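Local coordinates for protein CocE/NonD family hydrolase (PDB 3III) that probably hydrolyses ester or amide bonds as a CocE/NonD-family enzyme, pairing an alpha/beta-hydrolase catalytic domain with a non-catalytic beta domain, at residues K412-T417 and I489-I494; D421-F426 and L457-R462. One frame throughout, in Å; residues are numbered along the deposited sequence.

Contacts 1 and 2, whose centres lie about 9 Å apart, belong to two facing sheets of the C-terminal non-catalytic domain, a worked example of sheets packed through their apolar sides. Contact 1 joins strands 408-417 and 490-503 in one sheet; contact 2 joins strands 424-432 and 447-458 in the other and is nested inside the chain loop that contact 1 closes. They touch where Thr-417 CG2 lies 3.6 Å from Met-423 CG and where Val-490 CB lies 3.6 Å from Arg-462 NE. Both belong to the accessory domain rather than the alpha/beta-hydrolase domain, which is expected to hold the active site.

Contact 1: K412-T417 and I489-I494; sequences KLWVST and IVPVEI
Ile-489 lays CG1 against CB of Ser-416 at 3.9 Å, and its CG2 comes to the edge of the Trp-414 ring, near the ring plane. At Val-490 the backbone exchanges two hydrogen bonds with Val-415, and the CG2 methyls of these two valines meet at 3.8 Å. Pro-491 then covers one face of the indole in a CH-pi contact: its CB stands 3.6 Å from the centroid of the Trp-414 six-membered ring, only 5° off the normal, while its CD touches CZ3. Trp-414 NE1 is hydrogen-bonded to Asp-551 OD1. This is an antiparallel beta ladder in the sandwich-like C-terminal domain, and the proline falls in a non-hydrogen-bonded pair, so the ladder asks no N-H of it toward Trp-414. Val-492 follows in a hydrogen-bonded pair with Leu-413, its CG2 packing on Leu-413 CB. Glu-493 sets CG beside CG of Lys-412, which is anti to the lysine backbone N (chi1 -171°); a water accepts from Lys-412 NZ (2.8 Å) and donates to Glu-493 OE2, while the same Asp-551 OD1 takes a salt bridge from NZ and Asn-410 ND2 hydrogen-bonds to Glu-493 OE1. Last, Ile-494 brings CD1 to 3.9 Å from Leu-413 CD1.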
loop_
_atom_site.group_PDB
_atom_site.type_symbol
_atom_site.label_atom_id
_atom_site.label_comp_id
_atom_site.label_asym_id
_atom_site.label_seq_id
_atom_site.Cartn_x
_atom_site.Cartn_y
_atom_site.Cartn_z
ATOM N N LYS A 412 4.228 -19.133 13.547
ATOM C CA LYS A 412 3.324 -20.041 14.227
ATOM C C LYS A 412 3.661 -20.047 15.706
ATOM O O LYS A 412 4.801 -20.337 16.103
ATOM C CB LYS A 412 3.349 -21.458 13.663
ATOM C CG LYS A 412 2.192 -22.284 14.309
ATOM C CD LYS A 412 2.295 -23.763 13.973
ATOM C CE LYS A 412 1.121 -24.538 14.441
ATOM N NZ LYS A 412 1.311 -25.959 14.026
ATOM N N LEU A 413 2.673 -19.713 16.524
ATOM C CA LEU A 413 2.818 -19.770 17.972
ATOM C C LEU A 413 1.745 -20.599 18.638
ATOM O O LEU A 413 0.601 -20.628 18.178
ATOM C CB LEU A 413 2.811 -18.364 18.605
ATOM C CG LEU A 413 3.769 -17.310 18.057
ATOM C CD1 LEU A 413 3.359 -15.904 18.564
ATOM C CD2 LEU A 413 5.259 -17.656 18.365
ATOM N N TRP A 414 2.108 -21.236 19.745
ATOM C CA TRP A 414 1.147 -21.751 20.663
ATOM C C TRP A 414 1.041 -20.833 21.893
ATOM O O TRP A 414 2.037 -20.512 22.533
ATOM C CB TRP A 414 1.492 -23.188 21.061
ATOM C CG TRP A 414 1.449 -24.149 19.912
ATOM C CD1 TRP A 414 2.406 -24.338 18.955
ATOM C CD2 TRP A 414 0.426 -25.107 19.647
ATOM N NE1 TRP A 414 2.018 -25.339 18.099
ATOM C CE2 TRP A 414 0.792 -25.795 18.471
ATOM C CE3 TRP A 414 -0.809 -25.378 20.229
ATOM C CZ2 TRP A 414 0.016 -26.802 17.924
ATOM C CZ3 TRP A 414 -1.610 -26.379 19.680
ATOM C CH2 TRP A 414 -1.193 -27.074 18.525
ATOM N N VAL A 415 -0.182 -20.397 22.212
ATOM C CA VAL A 415 -0.366 -19.306 23.147
ATOM C C VAL A 415 -1.558 -19.582 24.087
ATOM O O VAL A 415 -2.500 -20.346 23.742
ATOM C CB VAL A 415 -0.599 -17.974 22.395
ATOM C CG1 VAL A 415 0.573 -17.566 21.446
ATOM C CG2 VAL A 415 -1.961 -17.989 21.656
ATOM N N SER A 416 -1.510 -18.984 25.287
ATOM C CA SER A 416 -2.612 -18.958 26.214
ATOM C C SER A 416 -2.536 -17.715 27.085
ATOM O O SER A 416 -1.518 -17.083 27.158
ATOM C CB SER A 416 -2.607 -20.162 27.148
ATOM O OG SER A 416 -1.571 -20.035 28.110
ATOM N N THR A 417 -3.622 -17.424 27.798
ATOM C CA THR A 417 -3.720 -16.260 28.672
ATOM C C THR A 417 -4.655 -16.656 29.841
ATOM O O THR A 417 -5.505 -17.536 29.731
ATOM C CB THR A 417 -4.250 -14.983 27.934
ATOM O OG1 THR A 417 -4.293 -13.872 28.838
ATOM C CG2 THR A 417 -5.677 -15.201 27.359
ATOM N N ILE A 489 -4.663 -23.322 25.658
ATOM C CA ILE A 489 -3.545 -23.184 24.767
ATOM C C ILE A 489 -3.965 -23.413 23.307
ATOM O O ILE A 489 -4.447 -24.514 22.961
ATOM C CB ILE A 489 -2.462 -24.228 25.120
ATOM C CG1 ILE A 489 -1.983 -24.012 26.558
ATOM C CG2 ILE A 489 -1.300 -24.156 24.181
ATOM C CD1 ILE A 489 -1.107 -25.169 27.098
ATOM N N VAL A 490 -3.772 -22.404 22.446
ATOM C CA VAL A 490 -4.237 -22.503 21.041
ATOM C C VAL A 490 -3.111 -22.199 20.044
ATOM O O VAL A 490 -2.142 -21.442 20.389
ATOM C CB VAL A 490 -5.450 -21.605 20.805
ATOM C CG1 VAL A 490 -6.610 -21.955 21.808
ATOM C CG2 VAL A 490 -5.052 -20.154 20.921
ATOM N N PRO A 491 -3.165 -22.821 18.839
ATOM C CA PRO A 491 -2.189 -22.533 17.792
ATOM C C PRO A 491 -2.644 -21.353 16.968
ATOM O O PRO A 491 -3.836 -21.293 16.634
ATOM C CB PRO A 491 -2.221 -23.803 16.926
ATOM C CG PRO A 491 -3.600 -24.322 17.132
ATOM C CD PRO A 491 -3.970 -24.013 18.506
ATOM N N VAL A 492 -1.722 -20.432 16.677
ATOM C CA VAL A 492 -1.972 -19.254 15.863
ATOM C C VAL A 492 -0.887 -19.146 14.829
ATOM O O VAL A 492 0.253 -19.593 15.048
ATOM C CB VAL A 492 -2.047 -17.960 16.684
ATOM C CG1 VAL A 492 -3.196 -18.088 17.792
ATOM C CG2 VAL A 492 -0.685 -17.620 17.275
ATOM N N GLU A 493 -1.244 -18.581 13.703
ATOM C CA GLU A 493 -0.276 -18.266 12.647
ATOM C C GLU A 493 -0.448 -16.828 12.275
ATOM O O GLU A 493 -1.556 -16.401 11.900
ATOM C CB GLU A 493 -0.505 -19.141 11.431
ATOM C CG GLU A 493 -0.265 -20.582 11.767
ATOM C CD GLU A 493 -0.486 -21.523 10.625
ATOM O OE1 GLU A 493 -0.259 -21.160 9.459
ATOM O OE2 GLU A 493 -0.860 -22.681 10.917
ATOM N N ILE A 494 0.637 -16.082 12.443
ATOM C CA ILE A 494 0.663 -14.651 12.263
ATOM C C ILE A 494 1.290 -14.315 10.926
ATOM O O ILE A 494 2.424 -14.762 10.616
ATOM C CB ILE A 494 1.421 -13.960 13.393
ATOM C CG1 ILE A 494 0.769 -14.302 14.739
ATOM C CG2 ILE A 494 1.400 -12.431 13.250
ATOM C CD1 ILE A 494 1.497 -13.645 15.963
HETATM O O HOH W 1 0.666 -25.187 11.421
#

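Contact 2: D421-F426 and L457-R462; sequences DDMDLF and LRVSHR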
loop_
_atom_site.group_PDB
_atom_site.type_symbol
_atom_site.label_atom_id
_atom_site.label_comp_id
_atom_site.label_asym_id
_atom_site.label_seq_id
_atom_site.Cartn_x
_atom_site.Cartn_y
_atom_site.Cartn_z
ATOM N N ASP A 421 -10.072 -13.110 27.984
ATOM C CA ASP A 421 -10.588 -14.138 27.102
ATOM C C ASP A 421 -10.136 -13.921 25.649
ATOM O O ASP A 421 -10.714 -14.489 24.737
ATOM C CB ASP A 421 -12.103 -14.201 27.171
ATOM C CG ASP A 421 -12.777 -12.979 26.587
ATOM O OD1 ASP A 421 -12.134 -11.926 26.298
ATOM O OD2 ASP A 421 -14.003 -13.061 26.463
ATOM N N ASP A 422 -9.096 -13.106 25.469
ATOM C CA ASP A 422 -8.544 -12.812 24.137
ATOM C C ASP A 422 -7.152 -12.204 24.292
ATOM O O ASP A 422 -6.736 -11.787 25.383
ATOM C CB ASP A 422 -9.510 -11.873 23.425
ATOM C CG ASP A 422 -9.422 -11.929 21.905
ATOM O OD1 ASP A 422 -8.471 -12.516 21.358
ATOM O OD2 ASP A 422 -10.330 -11.360 21.254
HETATM N N MSE A 423 -6.404 -12.197 23.195
HETATM C CA MSE A 423 -5.062 -11.678 23.179
HETATM C C MSE A 423 -4.826 -10.897 21.882
HETATM O O MSE A 423 -5.229 -11.332 20.822
HETATM C CB MSE A 423 -4.047 -12.827 23.235
HETATM C CG MSE A 423 -4.255 -13.728 24.411
HETATM SE SE MSE A 423 -3.210 -15.397 24.194
HETATM C CE MSE A 423 -1.355 -14.678 24.575
ATOM N N ASP A 424 -4.185 -9.750 22.003
ATOM C CA ASP A 424 -3.674 -9.041 20.867
ATOM C C ASP A 424 -2.172 -9.272 20.793
ATOM O O ASP A 424 -1.443 -8.831 21.679
ATOM C CB ASP A 424 -4.003 -7.537 20.974
ATOM C CG ASP A 424 -5.488 -7.245 20.692
ATOM O OD1 ASP A 424 -6.076 -8.018 19.918
ATOM O OD2 ASP A 424 -6.035 -6.222 21.173
ATOM N N LEU A 425 -1.724 -9.913 19.692
ATOM C CA LEU A 425 -0.320 -10.260 19.509
ATOM C C LEU A 425 0.279 -9.376 18.392
ATOM O O LEU A 425 -0.312 -9.207 17.309
ATOM C CB LEU A 425 -0.159 -11.722 19.133
ATOM C CG LEU A 425 -0.699 -12.835 20.054
ATOM C CD1 LEU A 425 -0.583 -14.240 19.392
ATOM C CD2 LEU A 425 0.046 -12.815 21.332
ATOM N N PHE A 426 1.430 -8.809 18.713
ATOM C CA PHE A 426 2.173 -7.923 17.855
ATOM C C PHE A 426 3.472 -8.642 17.562
ATOM O O PHE A 426 4.224 -8.977 18.468
ATOM C CB PHE A 426 2.456 -6.612 18.581
ATOM C CG PHE A 426 1.206 -5.763 18.849
ATOM C CD1 PHE A 426 0.965 -4.634 18.131
ATOM C CD2 PHE A 426 0.290 -6.116 19.837
ATOM C CE1 PHE A 426 -0.197 -3.840 18.325
ATOM C CE2 PHE A 426 -0.855 -5.311 20.075
ATOM C CZ PHE A 426 -1.098 -4.173 19.350
ATOM N N LEU A 457 -2.064 -10.115 15.191
ATOM C CA LEU A 457 -3.245 -10.956 15.245
ATOM C C LEU A 457 -3.992 -10.846 16.583
ATOM O O LEU A 457 -3.396 -10.938 17.616
ATOM C CB LEU A 457 -2.860 -12.416 15.052
ATOM C CG LEU A 457 -4.035 -13.420 14.998
ATOM C CD1 LEU A 457 -4.894 -13.181 13.713
ATOM C CD2 LEU A 457 -3.526 -14.882 15.101
ATOM N N ARG A 458 -5.305 -10.722 16.514
ATOM C CA ARG A 458 -6.180 -10.894 17.666
ATOM C C ARG A 458 -6.546 -12.383 17.676
ATOM O O ARG A 458 -7.052 -12.968 16.689
ATOM C CB ARG A 458 -7.376 -9.954 17.555
ATOM C CG ARG A 458 -8.399 -10.086 18.700
ATOM C CD ARG A 458 -9.337 -8.901 18.723
ATOM N NE ARG A 458 -8.673 -7.720 19.265
ATOM C CZ ARG A 458 -9.235 -6.538 19.425
ATOM N NH1 ARG A 458 -10.493 -6.320 19.091
ATOM N NH2 ARG A 458 -8.516 -5.549 19.914
ATOM N N VAL A 459 -6.190 -13.040 18.769
ATOM C CA VAL A 459 -6.236 -14.505 18.818
ATOM C C VAL A 459 -7.659 -15.071 18.677
ATOM O O VAL A 459 -7.851 -16.139 18.108
ATOM C CB VAL A 459 -5.446 -15.014 20.075
ATOM C CG1 VAL A 459 -5.623 -16.523 20.321
ATOM C CG2 VAL A 459 -3.950 -14.631 19.902
ATOM N N SER A 460 -8.677 -14.355 19.146
ATOM C CA SER A 460 -10.064 -14.791 18.876
ATOM C C SER A 460 -10.388 -14.828 17.350
ATOM O O SER A 460 -11.317 -15.507 16.927
ATOM C CB SER A 460 -11.088 -13.930 19.608
ATOM O OG SER A 460 -11.085 -12.633 19.090
ATOM N N HIS A 461 -9.558 -14.176 16.544
ATOM C CA HIS A 461 -9.699 -14.192 15.077
ATOM C C HIS A 461 -8.777 -15.170 14.360
ATOM O O HIS A 461 -8.583 -15.086 13.130
ATOM C CB HIS A 461 -9.407 -12.783 14.566
ATOM C CG HIS A 461 -10.467 -11.791 14.920
ATOM N ND1 HIS A 461 -10.997 -10.890 14.007
ATOM C CD2 HIS A 461 -11.123 -11.579 16.083
ATOM C CE1 HIS A 461 -11.908 -10.147 14.609
ATOM N NE2 HIS A 461 -12.013 -10.548 15.868
ATOM N N ARG A 462 -8.182 -16.086 15.099
ATOM C CA ARG A 462 -7.150 -16.982 14.530
ATOM C C ARG A 462 -7.590 -17.996 13.462
ATOM O O ARG A 462 -6.741 -18.658 12.830
ATOM C CB ARG A 462 -6.503 -17.801 15.668
ATOM C CG ARG A 462 -7.452 -18.781 16.321
ATOM C CD ARG A 462 -6.822 -19.379 17.613
ATOM N NE ARG A 462 -7.758 -20.266 18.335
ATOM C CZ ARG A 462 -8.748 -19.865 19.134
ATOM N NH1 ARG A 462 -8.985 -18.579 19.376
ATOM N NH2 ARG A 462 -9.507 -20.765 19.699
#
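Asp-424 and Arg-458 run side by side and point the same way, joined by a bidentate salt bridge. Arg-458 is extended as far as CD and then bends (chi3 -75°), which swings NE toward the aspartate; NE gives a nearly straight bond of 2.7 Å to Asp-424 OD1, and NH2 reaches OD2 at 2.9 Å. Both oxygens use their syn lone pairs, and the carboxylate and guanidinium planes are only 18° apart, so the two flat groups lock each other's rotation. Asp-424 OD2 also accepts from Val-537 N and Thr-536 OG1, which would favour the charged carboxylate.

Asp-422 meets Ser-460 with both oxygens. OG of Ser-460 lies between its own backbone N and carbonyl carbon (chi1 67°) and donates to Asp-422 OD2 at 2.6 Å, while the serine N-H comes to OD1 from above the carboxylate plane at 2.9 Å. Met-423 N reaches that OD1 from the opposite face, and Lys-483 forms a salt bridge with OD2. The carboxylate thus holds the short 3-10 turn at 459-460, where strand 447-458 has just ended.

Apolar contacts complete the pairing. Val-459 CG2 sits tightly, at 3.4 Å, against Leu-425 CD1, and it also touches CB of selenomethionine Met-423. Backbone bonds run from Val-459 N to Met-423 O, and both ways between Leu-425 and Leu-457, whose side chains share the sheet face opposite Asp-424 and Arg-458.

On the polar face, Ile-208 of strand 208-209 touches both Asp-424 and Arg-458. Across the sandwich, Met-423 and Leu-425 pack on Val-415 of strand 408-417, while Leu-457 and Val-459 rest on Val-492 of strand 490-503.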